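Local coordinates for insecticidal protein (Brevibacillus laterosporus, PDB 7ML9) that acts as an insecticidal toxin against the western corn rootworm, probably by assembling a beta-barrel pore in target membranes, at residues A[207-213]-A[278-284]; A[137-141]-A[167-171]; A[52-58]-A[69-73]. All blocks are in the same frame, centred on the assembly; numbering follows the deposited sequence. Where two conformers were deposited one is given.

Interaction 1: A[207-213]-A[278-284]; sequences YLNTGSI and NYGTDFI
The carbonyl of G211 lies against the Y279 ring, its O 3.6 Å above the ring plane and over the centre, while I213 CG2 and T281 CG2 sit at the ring's edge. The phenol reaches there because CG stands between the backbone N and the carbonyl carbon (chi1 40°), folding the ring over glycine backbone; its OH makes a weak hydrogen bond with A161 N. On the other sheet face, L208 CD1 lies over the F283 ring, 4.2 Å from its centroid, in a CH-pi contact offset toward the rim, with Y187 and L312 packing around the pair. At the Y207 ring, I284 O is near the plane at the edge.

Neighbouring strands 201-229 and 266-289 pair antiparallel here, in the long beta body of this epsilon toxin/MTX2-family protein (aerolysin clan). T281 is an extra residue opposite N209: N209 N bonds to D282 O at 2.8 Å and T281 N to N209 O at 2.8 Å, a bulge whose T281 phi/psi of -108°/-53° are consistent with the classic type. Beside it N209 and D282 lie side by side, ND2 donating to OD1 (3.0 Å) close to its own amide plane and nearly along the carboxylate C-O axis. OD2 forms a salt bridge with K309. D282 is thus held by N209 of strand 201-229 and K309 of strand 303-323, which probably favours its negative form.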
ATOM      1  N   TYR A 207     -23.257   5.261  21.765  1.00 22.72           N
ATOM      2  CA  TYR A 207     -22.789   5.699  20.459  1.00 21.40           C
ATOM      3  C   TYR A 207     -21.542   4.917  20.087  1.00 22.65           C
ATOM      4  O   TYR A 207     -20.667   4.694  20.928  1.00 23.60           O
ATOM      5  CB  TYR A 207     -22.474   7.194  20.441  1.00 22.18           C
ATOM      6  CG  TYR A 207     -23.657   8.070  20.735  1.00 21.96           C
ATOM      7  CD1 TYR A 207     -24.049   8.318  22.046  1.00 23.65           C
ATOM      8  CD2 TYR A 207     -24.379   8.654  19.711  1.00 18.21           C
ATOM      9  CE1 TYR A 207     -25.138   9.125  22.323  1.00 26.86           C
ATOM     10  CE2 TYR A 207     -25.468   9.471  19.979  1.00 30.92           C
ATOM     11  CZ  TYR A 207     -25.839   9.699  21.292  1.00 27.92           C
ATOM     12  OH  TYR A 207     -26.921  10.496  21.578  1.00 33.59           O
ATOM     13  N   LEU A 208     -21.475   4.477  18.828  1.00 21.35           N
ATOM     14  CA  LEU A 208     -20.271   3.837  18.313  1.00 20.85           C
ATOM     15  C   LEU A 208     -19.369   4.922  17.729  1.00 16.80           C
ATOM     16  O   LEU A 208     -19.798   5.693  16.864  1.00 18.86           O
ATOM     17  CB  LEU A 208     -20.610   2.793  17.247  1.00 20.89           C
ATOM     18  CG  LEU A 208     -19.410   2.145  16.541  1.00 21.89           C
ATOM     19  CD1 LEU A 208     -18.632   1.245  17.485  1.00 20.62           C
ATOM     20  CD2 LEU A 208     -19.889   1.361  15.324  1.00 25.06           C
ATOM     21  N   ASN A 209     -18.134   4.985  18.203  1.00 21.00           N
ATOM     22  CA  ASN A 209     -17.152   5.871  17.592  1.00 27.40           C
ATOM     23  C   ASN A 209     -16.467   5.120  16.455  1.00 20.51           C
ATOM     24  O   ASN A 209     -16.225   3.913  16.558  1.00 20.53           O
ATOM     25  CB  ASN A 209     -16.115   6.336  18.619  1.00 25.65           C
ATOM     26  CG  ASN A 209     -16.616   7.494  19.485  1.00 27.34           C
ATOM     27  OD1 ASN A 209     -17.316   8.404  19.017  1.00 25.95           O
ATOM     28  ND2 ASN A 209     -16.236   7.469  20.748  1.00 26.92           N
ATOM     29  N   THR A 210     -16.156   5.838  15.380  1.00 25.84           N
ATOM     30  CA  THR A 210     -15.531   5.241  14.205  1.00 26.03           C
ATOM     31  C   THR A 210     -14.206   5.937  13.891  1.00 32.41           C
ATOM     32  O   THR A 210     -13.947   7.072  14.318  1.00 24.24           O
ATOM     33  CB  THR A 210     -16.459   5.319  12.979  1.00 24.70           C
ATOM     34  OG1 THR A 210     -16.677   6.687  12.627  1.00 32.51           O
ATOM     35  CG2 THR A 210     -17.832   4.660  13.258  1.00 27.32           C
ATOM     36  N   GLY A 211     -13.367   5.246  13.115  1.00 24.94           N
ATOM     37  CA  GLY A 211     -12.137   5.835  12.631  1.00 26.76           C
ATOM     38  C   GLY A 211     -11.843   5.386  11.213  1.00 32.31           C
ATOM     39  O   GLY A 211     -12.382   4.389  10.715  1.00 20.83           O
ATOM     40  N   SER A 212     -10.974   6.149  10.561  1.00 28.99           N
ATOM     41  CA  SER A 212     -10.489   5.777   9.247  1.00 24.79           C
ATOM     42  C   SER A 212      -8.992   6.045   9.187  1.00 33.45           C
ATOM     43  O   SER A 212      -8.422   6.764  10.016  1.00 24.26           O
ATOM     44  CB  SER A 212     -11.232   6.511   8.121  1.00 25.19           C
ATOM     45  OG  SER A 212     -11.230   7.910   8.317  1.00 36.50           O
ATOM     46  N   ILE A 213      -8.356   5.406   8.218  1.00 24.15           N
ATOM     47  CA  ILE A 213      -6.926   5.545   7.997  1.00 23.76           C
ATOM     48  C   ILE A 213      -6.701   5.529   6.493  1.00 29.01           C
ATOM     49  O   ILE A 213      -7.449   4.891   5.746  1.00 25.04           O
ATOM     50  CB  ILE A 213      -6.148   4.428   8.722  1.00 23.17           C
ATOM     51  CG1 ILE A 213      -4.647   4.695   8.704  1.00 29.16           C
ATOM     52  CG2 ILE A 213      -6.463   3.056   8.131  1.00 26.98           C
ATOM     53  CD1 ILE A 213      -3.875   3.762   9.620  1.00 31.09           C
ATOM     54  N   ASN A 278     -11.644   1.637   7.188  1.00 23.03           N
ATOM     55  CA  ASN A 278     -12.524   2.214   8.202  1.00 19.90           C
ATOM     56  C   ASN A 278     -13.016   1.126   9.152  1.00 28.52           C
ATOM     57  O   ASN A 278     -13.084  -0.060   8.805  1.00 24.85           O
ATOM     58  CB  ASN A 278     -13.707   2.940   7.583  1.00 26.39           C
ATOM     59  CG  ASN A 278     -14.680   1.985   6.927  1.00 38.04           C
ATOM     60  OD1 ASN A 278     -14.486   1.600   5.772  1.00 30.86           O
ATOM     61  ND2 ASN A 278     -15.723   1.583   7.659  1.00 32.27           N
ATOM     62  N   TYR A 279     -13.357   1.546  10.367  1.00 21.50           N
ATOM     63  CA  TYR A 279     -13.560   0.599  11.453  1.00 22.29           C
ATOM     64  C   TYR A 279     -14.196   1.343  12.620  1.00 25.27           C
ATOM     65  O   TYR A 279     -14.103   2.571  12.720  1.00 25.73           O
ATOM     66  CB  TYR A 279     -12.235  -0.052  11.880  1.00 24.01           C
ATOM     67  CG  TYR A 279     -11.080   0.935  11.887  1.00 30.72           C
ATOM     68  CD1 TYR A 279     -10.912   1.833  12.942  1.00 30.41           C
ATOM     69  CD2 TYR A 279     -10.173   0.990  10.832  1.00 26.82           C
ATOM     70  CE1 TYR A 279      -9.869   2.757  12.950  1.00 34.34           C
ATOM     71  CE2 TYR A 279      -9.131   1.912  10.827  1.00 31.68           C
ATOM     72  CZ  TYR A 279      -8.981   2.790  11.887  1.00 37.66           C
ATOM     73  OH  TYR A 279      -7.942   3.701  11.888  1.00 37.99           O
ATOM     74  N   GLY A 280     -14.863   0.589  13.492  1.00 28.80           N
ATOM     75  CA  GLY A 280     -15.240   1.137  14.779  1.00 25.74           C
ATOM     76  C   GLY A 280     -14.049   1.172  15.718  1.00 27.19           C
ATOM     77  O   GLY A 280     -13.132   0.352  15.635  1.00 30.78           O
ATOM     78  N   THR A 281     -14.058   2.150  16.622  1.00 26.43           N
ATOM     79  CA  THR A 281     -12.984   2.312  17.597  1.00 29.57           C
ATOM     80  C   THR A 281     -13.399   1.938  19.015  1.00 29.65           C
ATOM     81  O   THR A 281     -12.737   1.107  19.655  1.00 29.42           O
ATOM     82  CB  THR A 281     -12.454   3.756  17.547  1.00 29.22           C
ATOM     83  OG1 THR A 281     -13.534   4.693  17.621  1.00 28.78           O
ATOM     84  CG2 THR A 281     -11.717   3.988  16.217  1.00 31.63           C
ATOM     85  N   ASP A 282     -14.488   2.512  19.526  1.00 27.81           N
ATOM     86  CA  ASP A 282     -14.988   2.149  20.847  1.00 29.38           C
ATOM     87  C   ASP A 282     -16.414   2.674  20.972  1.00 26.78           C
ATOM     88  O   ASP A 282     -16.950   3.290  20.049  1.00 22.09           O
ATOM     89  CB  ASP A 282     -14.067   2.680  21.963  1.00 28.81           C
ATOM     90  CG  ASP A 282     -14.058   4.215  22.078  1.00 34.57           C
ATOM     91  OD1 ASP A 282     -14.807   4.937  21.377  1.00 36.98           O
ATOM     92  OD2 ASP A 282     -13.270   4.711  22.912  1.00 49.48           O
ATOM     93  N   PHE A 283     -17.029   2.418  22.126  1.00 27.55           N
ATOM     94  CA  PHE A 283     -18.325   2.995  22.464  1.00 28.48           C
ATOM     95  C   PHE A 283     -18.140   4.110  23.491  1.00 22.19           C
ATOM     96  O   PHE A 283     -17.285   4.018  24.376  1.00 28.99           O
ATOM     97  CB  PHE A 283     -19.285   1.946  23.043  1.00 24.18           C
ATOM     98  CG  PHE A 283     -19.864   0.999  22.021  1.00 27.78           C
ATOM     99  CD1 PHE A 283     -20.980   1.353  21.279  1.00 22.58           C
ATOM    100  CD2 PHE A 283     -19.286  -0.250  21.811  1.00 24.83           C
ATOM    101  CE1 PHE A 283     -21.526   0.463  20.337  1.00 21.79           C
ATOM    102  CE2 PHE A 283     -19.822  -1.137  20.877  1.00 24.65           C
ATOM    103  CZ  PHE A 283     -20.937  -0.782  20.151  1.00 22.65           C
ATOM    104  N   ILE A 284     -18.943   5.160  23.361  1.00 25.59           N
ATOM    105  CA  ILE A 284     -19.150   6.129  24.431  1.00 27.90           C
ATOM    106  C   ILE A 284     -20.582   5.985  24.938  1.00 25.61           C
ATOM    107  O   ILE A 284     -21.533   6.005  24.143  1.00 25.13           O
ATOM    108  CB  ILE A 284     -18.850   7.563  23.964  1.00 30.26           C
ATOM    109  CG1 ILE A 284     -19.116   8.570  25.093  1.00 36.26           C
ATOM    110  CG2 ILE A 284     -19.630   7.907  22.714  1.00 33.32           C
ATOM    111  CD1 ILE A 284     -18.185   9.782  25.054  1.00 45.34           C
TER

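Interaction 2: A[137-141]-A[167-171]; sequences STSNT and ASTEY
N140 meets T169 and Y171 with two different parts of one amide. A chi1 of 76° tucks this amide back over its own backbone, and from there the two ND2 hydrogens go to separate acceptors: T169 OG1 at 2.8 Å and E170 O at 2.8 Å. Both acceptors lie close to the amide plane, but the donor stands well above the plane of the E170 carbonyl, 72° out of it. The flat of the same amide stacks offset on the Y171 ring, the planes 19° apart, with N140 CG 3.7 Å from Y171 CE1. Two bonds and a ring face together fix the amide's rotation.

T169 places OG1 anti to its backbone N, aiming it at the opposing strand, where it also meets a water; that water donates to T138 O (3.1 Å). T138 turns CG2 onto T169 CB (3.8 Å), while its OG1 bonds to S277 OG.

No backbone bond joins the segments, whose axes approach to 7.3 Å: separate sheets pack face to face. A hairpin tucked against the long sheet recalls aerolysin-type pore formers, where such a hairpin is thought to supply the transmembrane barrel. Strand 130-147 is flanked by 178-189 and 266-289, whereas 165-172 pairs with 153-160, the Y171 ring also touching A217 and L219 of strand 201-229.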
ATOM      1  N   SER A 137     -14.231  -1.758   5.891  1.00 25.80           N
ATOM      2  CA  SER A 137     -13.810  -1.752   4.502  1.00 24.77           C
ATOM      3  C   SER A 137     -12.322  -1.453   4.445  1.00 31.45           C
ATOM      4  O   SER A 137     -11.833  -0.591   5.177  1.00 24.06           O
ATOM      5  CB  SER A 137     -14.582  -0.702   3.691  1.00 21.50           C
ATOM      6  OG  SER A 137     -14.528  -0.985   2.309  1.00 40.01           O
ATOM      7  N   THR A 138     -11.608  -2.182   3.590  1.00 27.03           N
ATOM      8  CA  THR A 138     -10.223  -1.868   3.251  1.00 27.83           C
ATOM      9  C   THR A 138     -10.114  -1.846   1.738  1.00 30.81           C
ATOM     10  O   THR A 138     -10.536  -2.800   1.078  1.00 30.78           O
ATOM     11  CB  THR A 138      -9.250  -2.897   3.811  1.00 31.60           C
ATOM     12  OG1 THR A 138      -9.331  -2.920   5.239  1.00 32.06           O
ATOM     13  CG2 THR A 138      -7.820  -2.552   3.385  1.00 30.09           C
ATOM     14  N   SER A 139      -9.572  -0.766   1.181  1.00 25.26           N
ATOM     15  CA  SER A 139      -9.358  -0.727  -0.255  1.00 27.81           C
ATOM     16  C   SER A 139      -7.951  -0.221  -0.563  1.00 30.21           C
ATOM     17  O   SER A 139      -7.304   0.447   0.254  1.00 20.53           O
ATOM     18  CB  SER A 139     -10.425   0.116  -0.971  1.00 27.20           C
ATOM     19  OG  SER A 139     -10.379   1.472  -0.595  1.00 41.59           O
ATOM     20  N   ASN A 140      -7.466  -0.579  -1.749  1.00 25.21           N
ATOM     21  CA  ASN A 140      -6.165  -0.110  -2.199  1.00 18.69           C
ATOM     22  C   ASN A 140      -6.252   0.208  -3.686  1.00 26.95           C
ATOM     23  O   ASN A 140      -7.175  -0.224  -4.381  1.00 27.30           O
ATOM     24  CB  ASN A 140      -5.070  -1.135  -1.855  1.00 18.41           C
ATOM     25  CG  ASN A 140      -5.063  -2.356  -2.782  1.00 23.46           C
ATOM     26  OD1 ASN A 140      -5.131  -2.226  -4.000  1.00 28.19           O
ATOM     27  ND2 ASN A 140      -4.937  -3.546  -2.197  1.00 23.39           N
ATOM     28  N   THR A 141      -5.293   1.004  -4.159  1.00 22.40           N
ATOM     29  CA  THR A 141      -5.148   1.329  -5.574  1.00 22.21           C
ATOM     30  C   THR A 141      -3.668   1.277  -5.919  1.00 25.04           C
ATOM     31  O   THR A 141      -2.847   1.828  -5.182  1.00 22.31           O
ATOM     32  CB  THR A 141      -5.699   2.722  -5.904  1.00 29.91           C
ATOM     33  OG1 THR A 141      -7.115   2.756  -5.677  1.00 34.05           O
ATOM     34  CG2 THR A 141      -5.422   3.072  -7.361  1.00 29.74           C
ATOM     35  N   ALA A 167      -3.954  -4.646  10.286  1.00 36.99           N
ATOM     36  CA  ALA A 167      -4.774  -4.936   9.116  1.00 34.49           C
ATOM     37  C   ALA A 167      -3.866  -5.123   7.903  1.00 35.94           C
ATOM     38  O   ALA A 167      -2.675  -4.805   7.943  1.00 35.13           O
ATOM     39  CB  ALA A 167      -5.794  -3.823   8.853  1.00 29.69           C
ATOM     40  N   SER A 168      -4.436  -5.634   6.810  1.00 37.63           N
ATOM     41  CA  SER A 168      -3.636  -5.935   5.629  1.00 36.22           C
ATOM     42  C   SER A 168      -4.460  -5.737   4.363  1.00 35.77           C
ATOM     43  O   SER A 168      -5.684  -5.583   4.399  1.00 31.54           O
ATOM     44  CB  SER A 168      -3.073  -7.357   5.677  1.00 35.82           C
ATOM     45  OG  SER A 168      -4.101  -8.303   5.467  1.00 37.09           O
ATOM     46  N   THR A 169      -3.759  -5.737   3.229  1.00 28.02           N
ATOM     47  CA  THR A 169      -4.374  -5.491   1.934  1.00 27.98           C
ATOM     48  C   THR A 169      -3.407  -6.026   0.883  1.00 28.15           C
ATOM     49  O   THR A 169      -2.192  -5.980   1.073  1.00 25.76           O
ATOM     50  CB  THR A 169      -4.671  -3.999   1.734  1.00 27.80           C
ATOM     51  OG1 THR A 169      -5.474  -3.798   0.566  1.00 25.62           O
ATOM     52  CG2 THR A 169      -3.376  -3.166   1.619  1.00 25.10           C
ATOM     53  N   GLU A 170      -3.956  -6.575  -0.193  1.00 24.75           N
ATOM     54  CA  GLU A 170      -3.164  -7.242  -1.221  1.00 29.64           C
ATOM     55  C   GLU A 170      -3.153  -6.392  -2.484  1.00 29.24           C
ATOM     56  O   GLU A 170      -4.210  -6.111  -3.063  1.00 25.01           O
ATOM     57  CB  GLU A 170      -3.699  -8.642  -1.523  1.00 31.78           C
ATOM     58  CG  GLU A 170      -2.800  -9.416  -2.481  1.00 36.74           C
ATOM     59  CD  GLU A 170      -3.237 -10.855  -2.680  1.00 54.12           C
ATOM     60  OE1 GLU A 170      -4.457 -11.092  -2.818  1.00 54.80           O
ATOM     61  OE2 GLU A 170      -2.355 -11.747  -2.688  1.00 54.37           O
ATOM     62  N   TYR A 171      -1.961  -5.972  -2.897  1.00 24.52           N
ATOM     63  CA  TYR A 171      -1.801  -5.190  -4.110  1.00 20.77           C
ATOM     64  C   TYR A 171      -1.599  -6.113  -5.299  1.00 22.07           C
ATOM     65  O   TYR A 171      -0.865  -7.101  -5.209  1.00 26.07           O
ATOM     66  CB  TYR A 171      -0.594  -4.252  -4.003  1.00 17.56           C
ATOM     67  CG  TYR A 171      -0.850  -3.051  -3.147  1.00 17.78           C
ATOM     68  CD1 TYR A 171      -1.416  -1.909  -3.680  1.00 17.77           C
ATOM     69  CD2 TYR A 171      -0.541  -3.069  -1.799  1.00 22.36           C
ATOM     70  CE1 TYR A 171      -1.662  -0.808  -2.891  1.00 20.37           C
ATOM     71  CE2 TYR A 171      -0.783  -1.977  -1.004  1.00 25.34           C
ATOM     72  CZ  TYR A 171      -1.343  -0.856  -1.553  1.00 21.47           C
ATOM     73  OH  TYR A 171      -1.583   0.241  -0.758  1.00 23.08           O
TER
HETATM   74  O   HOH W   1      -8.145  -4.687   0.627  1.00 27.86           O

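Interaction 3: A[52-58]-A[69-73]; sequences FKPSDEQ and VFLTP
F52 lays its ring on L71: L71 CB stands over the centre of one face, 3.8 Å from the centroid and 12° off the ring normal, a CH-pi contact that also brings L71 CD2 to 3.9 Å from F52 CG. V69 O meets the ring at its edge, 3.6 Å from F52 CZ. This is the tight end, where both F52 and L71 are buried, L71 being backed by F44 of helix 28-48. A second close-packed patch is formed by P73, whose CG lies 3.6 Å from S55 O and whose ring also meets the carbonyls of D56 and E57.

The solvent side is looser and polar. Q58, with CG anti to its backbone N (chi1 -178°) and an extended chain, runs alongside T72, and its NE2 donates to T72 OG1 at 3.1 Å, almost in the amide plane. Q58 CD merely comes obliquely to the exposed F70 ring, 4.1 Å from F70 CD1. One water spans the segments, donating to D56 O and P73 O.

Within the loop, S55 OG accepts from E57 N (2.8 Å), an ST turn that bends the chain past D56, whose carboxylate is held by R37, R82 and G79 N. Overall, in this helix-to-strand connection F52 packs on strand 69-71, the second strand of the antiparallel hairpin 59-63/69-71, while the ST turn packs on P73 just beyond it.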
ATOM      1  N   PHE A  52      26.335   8.487 -29.967  1.00 21.63           N
ATOM      2  CA  PHE A  52      25.314   7.472 -30.217  1.00 21.53           C
ATOM      3  C   PHE A  52      24.236   7.518 -29.137  1.00 23.91           C
ATOM      4  O   PHE A  52      24.524   7.749 -27.959  1.00 24.98           O
ATOM      5  CB  PHE A  52      25.923   6.065 -30.225  1.00 21.89           C
ATOM      6  CG  PHE A  52      26.891   5.799 -31.373  1.00 22.55           C
ATOM      7  CD1 PHE A  52      26.502   5.984 -32.687  1.00 27.33           C
ATOM      8  CD2 PHE A  52      28.174   5.340 -31.120  1.00 23.77           C
ATOM      9  CE1 PHE A  52      27.378   5.731 -33.742  1.00 26.59           C
ATOM     10  CE2 PHE A  52      29.068   5.087 -32.173  1.00 24.46           C
ATOM     11  CZ  PHE A  52      28.662   5.287 -33.480  1.00 26.52           C
ATOM     12  N   LYS A  53      22.982   7.252 -29.543  1.00 25.36           N
ATOM     13  CA  LYS A  53      21.829   7.144 -28.657  1.00 23.96           C
ATOM     14  C   LYS A  53      21.492   5.679 -28.424  1.00 25.21           C
ATOM     15  O   LYS A  53      21.841   4.823 -29.244  1.00 21.56           O
ATOM     16  CB  LYS A  53      20.621   7.855 -29.272  1.00 27.10           C
ATOM     17  CG  LYS A  53      20.891   9.271 -29.738  1.00 33.47           C
ATOM     18  CD  LYS A  53      21.126  10.212 -28.574  1.00 39.97           C
ATOM     19  CE  LYS A  53      20.986  11.669 -29.003  1.00 49.15           C
ATOM     20  NZ  LYS A  53      21.872  12.000 -30.162  1.00 48.33           N
ATOM     21  N   PRO A  54      20.818   5.342 -27.318  1.00 24.70           N
ATOM     22  CA  PRO A  54      20.408   3.939 -27.111  1.00 20.16           C
ATOM     23  C   PRO A  54      19.394   3.515 -28.167  1.00 19.86           C
ATOM     24  O   PRO A  54      18.343   4.137 -28.327  1.00 25.34           O
ATOM     25  CB  PRO A  54      19.807   3.949 -25.695  1.00 21.50           C
ATOM     26  CG  PRO A  54      19.344   5.379 -25.490  1.00 24.88           C
ATOM     27  CD  PRO A  54      20.376   6.222 -26.212  1.00 21.97           C
ATOM     28  N   SER A  55      19.713   2.445 -28.896  1.00 21.57           N
ATOM     29  CA  SER A  55      18.876   2.082 -30.035  1.00 21.90           C
ATOM     30  C   SER A  55      19.260   0.707 -30.560  1.00 20.34           C
ATOM     31  O   SER A  55      20.407   0.266 -30.432  1.00 21.19           O
ATOM     32  CB  SER A  55      18.987   3.113 -31.168  1.00 23.26           C
ATOM     33  OG  SER A  55      18.237   2.700 -32.303  1.00 27.73           O
ATOM     34  N   ASP A  56      18.272   0.034 -31.145  1.00 19.19           N
ATOM     35  CA  ASP A  56      18.492  -1.187 -31.906  1.00 21.71           C
ATOM     36  C   ASP A  56      18.729  -0.904 -33.387  1.00 26.07           C
ATOM     37  O   ASP A  56      19.073  -1.826 -34.137  1.00 27.28           O
ATOM     38  CB  ASP A  56      17.287  -2.130 -31.757  1.00 21.57           C
ATOM     39  CG  ASP A  56      17.196  -2.762 -30.371  1.00 23.90           C
ATOM     40  OD1 ASP A  56      18.146  -2.618 -29.568  1.00 21.51           O
ATOM     41  OD2 ASP A  56      16.169  -3.420 -30.095  1.00 24.31           O
ATOM     42  N   GLU A  57      18.563   0.341 -33.815  1.00 25.33           N
ATOM     43  CA  GLU A  57      18.676   0.721 -35.217  0.51 31.41           C
ATOM     44  C   GLU A  57      20.111   1.092 -35.559  1.00 31.44           C
ATOM     45  O   GLU A  57      20.878   1.549 -34.704  1.00 27.03           O
ATOM     46  CB  GLU A  57      17.761   1.904 -35.533  0.51 31.99           C
ATOM     47  CG  GLU A  57      16.281   1.566 -35.605  0.51 32.74           C
ATOM     48  CD  GLU A  57      15.443   2.749 -36.063  0.51 38.92           C
ATOM     49  OE1 GLU A  57      15.440   3.782 -35.359  0.51 37.88           O
ATOM     50  OE2 GLU A  57      14.790   2.648 -37.127  0.51 41.97           O
ATOM     51  N   GLN A  58      20.473   0.902 -36.822  1.00 31.66           N
ATOM     52  CA  GLN A  58      21.788   1.350 -37.246  1.00 31.06           C
ATOM     53  C   GLN A  58      21.852   2.866 -37.129  1.00 23.85           C
ATOM     54  O   GLN A  58      20.887   3.572 -37.438  1.00 30.65           O
ATOM     55  CB  GLN A  58      22.077   0.907 -38.678  1.00 27.03           C
ATOM     56  CG  GLN A  58      23.464   1.313 -39.147  1.00 33.55           C
ATOM     57  CD  GLN A  58      23.695   0.963 -40.607  1.00 39.59           C
ATOM     58  OE1 GLN A  58      23.050   1.519 -41.494  1.00 42.67           O
ATOM     59  NE2 GLN A  58      24.607   0.032 -40.857  1.00 35.03           N
ATOM     60  N   VAL A  69      31.517   7.238 -37.644  1.00 43.00           N
ATOM     61  CA  VAL A  69      31.549   5.904 -37.064  1.00 39.66           C
ATOM     62  C   VAL A  69      30.131   5.358 -37.098  1.00 35.47           C
ATOM     63  O   VAL A  69      29.158   6.108 -36.968  1.00 34.17           O
ATOM     64  CB  VAL A  69      32.101   5.920 -35.619  1.00 39.09           C
ATOM     65  CG1 VAL A  69      32.263   4.516 -35.096  1.00 38.64           C
ATOM     66  CG2 VAL A  69      33.418   6.650 -35.565  1.00 45.09           C
ATOM     67  N   PHE A  70      30.016   4.048 -37.283  1.00 34.39           N
ATOM     68  CA  PHE A  70      28.718   3.402 -37.368  1.00 38.66           C
ATOM     69  C   PHE A  70      28.512   2.449 -36.198  1.00 35.86           C
ATOM     70  O   PHE A  70      29.457   1.804 -35.726  1.00 33.10           O
ATOM     71  CB  PHE A  70      28.564   2.655 -38.695  1.00 43.65           C
ATOM     72  CG  PHE A  70      28.076   3.526 -39.814  1.00 42.61           C
ATOM     73  CD1 PHE A  70      26.719   3.672 -40.057  1.00 46.14           C
ATOM     74  CD2 PHE A  70      28.973   4.221 -40.611  1.00 47.75           C
ATOM     75  CE1 PHE A  70      26.262   4.479 -41.082  1.00 47.11           C
ATOM     76  CE2 PHE A  70      28.521   5.036 -41.636  1.00 43.29           C
ATOM     77  CZ  PHE A  70      27.163   5.166 -41.871  1.00 45.78           C
ATOM     78  N   LEU A  71      27.272   2.398 -35.716  1.00 31.14           N
ATOM     79  CA  LEU A  71      26.846   1.434 -34.708  1.00 26.57           C
ATOM     80  C   LEU A  71      25.673   0.673 -35.300  1.00 19.89           C
ATOM     81  O   LEU A  71      24.628   1.264 -35.588  1.00 29.05           O
ATOM     82  CB  LEU A  71      26.465   2.124 -33.391  1.00 28.92           C
ATOM     83  CG  LEU A  71      25.930   1.242 -32.243  1.00 26.52           C
ATOM     84  CD1 LEU A  71      26.817   0.039 -32.014  1.00 21.38           C
ATOM     85  CD2 LEU A  71      25.754   2.070 -30.933  1.00 23.08           C
ATOM     86  N   THR A  72      25.869  -0.620 -35.525  1.00 23.50           N
ATOM     87  CA  THR A  72      24.864  -1.499 -36.130  1.00 29.34           C
ATOM     88  C   THR A  72      24.707  -2.692 -35.202  1.00 27.57           C
ATOM     89  O   THR A  72      25.458  -3.670 -35.304  1.00 26.38           O
ATOM     90  CB  THR A  72      25.281  -1.964 -37.529  1.00 31.51           C
ATOM     91  OG1 THR A  72      25.905  -0.882 -38.234  1.00 35.96           O
ATOM     92  CG2 THR A  72      24.065  -2.468 -38.319  1.00 25.87           C
ATOM     93  N   PRO A  73      23.761  -2.639 -34.265  1.00 24.37           N
ATOM     94  CA  PRO A  73      23.509  -3.803 -33.400  1.00 26.82           C
ATOM     95  C   PRO A  73      23.034  -4.994 -34.216  1.00 17.45           C
ATOM     96  O   PRO A  73      22.107  -4.873 -35.036  1.00 23.40           O
ATOM     97  CB  PRO A  73      22.423  -3.303 -32.430  1.00 19.02           C
ATOM     98  CG  PRO A  73      22.532  -1.768 -32.481  1.00 23.46           C
ATOM     99  CD  PRO A  73      22.927  -1.476 -33.915  1.00 23.74           C
TER
HETATM  100  O   HOH W   2      20.889  -2.707 -36.136  1.00 32.65           O

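Interactions 1 and 2 belong to the long beta body and touch directly, N278 N lying 3.0 Å from S137 O in a probable hydrogen bond between neighbouring strands 266-289 and 130-147. Interaction 1 works within a sheet, through backbone bonds interrupted by a bulge. Interaction 2 joins that sheet to the separate hairpin 153-160/165-172, through side chains and a water instead. Interaction 3 is remote, its centre about 46 Å from that of interaction 2 and 62 Å from that of interaction 1, at the helical end. All three mix buried and accessible residues, but fully exposed ones occur only in interaction 3, where apolar packing gives way to a surface amide-hydroxyl bond.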